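Putative cobalamin synthesis related protein (Corynebacterium diphtheriae, PDB 2NPN) binds S-adenosylmethionine and probably acts as a precorrin-6A synthase (deacetylating), a methyltransferase of cobalamin biosynthesis. Local coordinates at residues A[17-22]-A[137-142]. Sequence-based numbering, arbitrary orientation.
Sequences FLTLQA and KVIPGI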
loop_
_atom_site.group_PDB
_atom_site.type_symbol
_atom_site.label_atom_id
_atom_site.label_comp_id
_atom_site.label_asym_id
_atom_site.label_seq_id
_atom_site.Cartn_x
_atom_site.Cartn_y
_atom_site.Cartn_z
ATOM N N PHE A 17 0.499 3.925 13.373
ATOM C CA PHE A 17 -0.183 4.705 12.323
ATOM C C PHE A 17 -1.686 4.406 12.199
ATOM O O PHE A 17 -2.370 5.066 11.410
ATOM C CB PHE A 17 0.471 4.461 10.942
ATOM C CG PHE A 17 1.908 4.950 10.839
ATOM C CD1 PHE A 17 2.259 6.262 11.124
ATOM C CD2 PHE A 17 2.908 4.089 10.380
ATOM C CE1 PHE A 17 3.583 6.698 11.019
ATOM C CE2 PHE A 17 4.209 4.509 10.277
ATOM C CZ PHE A 17 4.579 5.785 10.599
ATOM N N LEU A 18 -2.209 3.418 12.910
ATOM C CA LEU A 18 -3.640 3.087 12.857
ATOM C C LEU A 18 -4.486 4.241 13.346
ATOM O O LEU A 18 -4.142 4.878 14.359
ATOM C CB LEU A 18 -3.983 1.870 13.727
ATOM C CG LEU A 18 -3.603 0.524 13.150
ATOM C CD1 LEU A 18 -3.979 -0.550 14.201
ATOM C CD2 LEU A 18 -4.286 0.255 11.828
ATOM N N THR A 19 -5.579 4.534 12.633
ATOM C CA THR A 19 -6.531 5.530 13.143
ATOM C C THR A 19 -7.560 4.922 14.126
ATOM O O THR A 19 -7.848 3.713 14.140
ATOM C CB THR A 19 -7.308 6.228 12.027
ATOM O OG1 THR A 19 -8.146 5.250 11.393
ATOM C CG2 THR A 19 -6.326 6.874 10.982
ATOM N N LEU A 20 -8.154 5.776 14.943
ATOM C CA LEU A 20 -9.245 5.347 15.810
ATOM C C LEU A 20 -10.370 4.669 15.033
ATOM O O LEU A 20 -10.957 3.669 15.476
ATOM C CB LEU A 20 -9.774 6.531 16.612
ATOM C CG LEU A 20 -8.798 7.125 17.626
ATOM C CD1 LEU A 20 -9.414 8.296 18.361
ATOM C CD2 LEU A 20 -8.304 6.099 18.626
ATOM N N GLN A 21 -10.686 5.222 13.870
ATOM C CA GLN A 21 -11.731 4.687 13.017
ATOM C C GLN A 21 -11.381 3.262 12.585
ATOM O O GLN A 21 -12.244 2.363 12.597
ATOM C CB GLN A 21 -11.897 5.573 11.783
ATOM C CG GLN A 21 -13.115 5.281 10.927
ATOM C CD GLN A 21 -13.128 6.062 9.635
ATOM O OE1 GLN A 21 -12.078 6.447 9.099
ATOM N NE2 GLN A 21 -14.313 6.308 9.107
ATOM N N ALA A 22 -10.133 3.059 12.182
ATOM C CA ALA A 22 -9.661 1.723 11.756
ATOM C C ALA A 22 -9.769 0.724 12.893
ATOM O O ALA A 22 -10.279 -0.382 12.709
ATOM C CB ALA A 22 -8.226 1.788 11.280
ATOM N N LYS A 137 -17.910 0.329 3.356
ATOM C CA LYS A 137 -17.425 1.505 4.070
ATOM C C LYS A 137 -15.877 1.501 4.083
ATOM O O LYS A 137 -15.245 0.577 4.601
ATOM C CB LYS A 137 -17.978 1.534 5.498
ATOM C CG LYS A 137 -19.532 1.541 5.570
ATOM C CD LYS A 137 -20.028 1.517 6.996
ATOM C CE LYS A 137 -19.968 2.902 7.661
ATOM N NZ LYS A 137 -20.908 2.955 8.817
ATOM N N VAL A 138 -15.294 2.559 3.533
ATOM C CA VAL A 138 -13.864 2.638 3.382
ATOM C C VAL A 138 -13.330 3.490 4.525
ATOM O O VAL A 138 -13.833 4.592 4.805
ATOM C CB VAL A 138 -13.486 3.234 2.032
ATOM C CG1 VAL A 138 -11.966 3.363 1.905
ATOM C CG2 VAL A 138 -14.101 2.435 0.886
ATOM N N ILE A 139 -12.264 2.977 5.132
ATOM C CA ILE A 139 -11.597 3.625 6.248
ATOM C C ILE A 139 -10.163 3.976 5.816
ATOM O O ILE A 139 -9.379 3.079 5.532
ATOM C CB ILE A 139 -11.611 2.708 7.502
ATOM C CG1 ILE A 139 -13.064 2.445 7.921
ATOM C CG2 ILE A 139 -10.756 3.299 8.564
ATOM C CD1 ILE A 139 -13.203 1.518 9.161
ATOM N N PRO A 140 -9.839 5.282 5.706
ATOM C CA PRO A 140 -8.495 5.701 5.287
ATOM C C PRO A 140 -7.405 5.283 6.241
ATOM O O PRO A 140 -7.642 5.126 7.442
ATOM C CB PRO A 140 -8.567 7.228 5.262
ATOM C CG PRO A 140 -9.924 7.611 5.581
ATOM C CD PRO A 140 -10.744 6.424 5.918
ATOM N N GLY A 141 -6.205 5.185 5.692
ATOM C CA GLY A 141 -5.019 4.932 6.479
ATOM C C GLY A 141 -3.845 5.719 5.927
ATOM O O GLY A 141 -3.905 6.278 4.850
ATOM N N ILE A 142 -2.761 5.671 6.684
ATOM C CA ILE A 142 -1.544 6.392 6.356
ATOM C C ILE A 142 -0.791 5.708 5.217
ATOM O O ILE A 142 -0.344 4.571 5.324
ATOM C CB ILE A 142 -0.640 6.522 7.599
ATOM C CG1 ILE A 142 -1.362 7.290 8.700
ATOM C CG2 ILE A 142 0.653 7.203 7.250
ATOM C CD1 ILE A 142 -1.865 8.661 8.351
HETATM O O HOH W 1 -3.204 4.045 9.037
HETATM O O HOH W 2 -5.921 3.498 9.589
HETATM O O HOH W 3 -9.213 6.473 9.297
HETATM O O HOH W 4 -14.337 7.046 6.060
#
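Ile139 meets the first turn of helix 20-28 chiefly through its CG2 methyl. Ile139 CG2, anti to its own backbone N, lies 4.0 Å from Ala22 CB, while the side chain of Gln21, extended beyond CG, passes obliquely over both branches of the isoleucine. Gln21 OE1 also comes within 3.4 Å of Pro140 CD. At the other end, Phe17 CB packs on Ile142 CG1, which Phe17 O approaches to 3.6 Å, and Val147 of helix 144-152 touches both side chains.

The polar links run through water. One water joins Phe17 O to Ile142 N, and a second connects Thr19 N with Pro140 O. A third accepts from Thr19 OG1 at 2.7 Å and donates to Gln21 OE1 and Pro140 O. Thr19 is the N-cap, its OG1 taking the N-H of Ala22 at 3.1 Å and 159°. A fourth water bridges Gln21 NE2 and Val138 O.

The contact joins helix 20-28 to edge strand 134-139, beside strand 3-9 in the parallel sheet of this tetrapyrrole methylase; beyond the strand, Gly141 N donates to OD1 of Asp112, an S-adenosylmethionine-binding residue. Four waters thus satisfy polar groups on both segments, leaving direct contact to van der Waals packing.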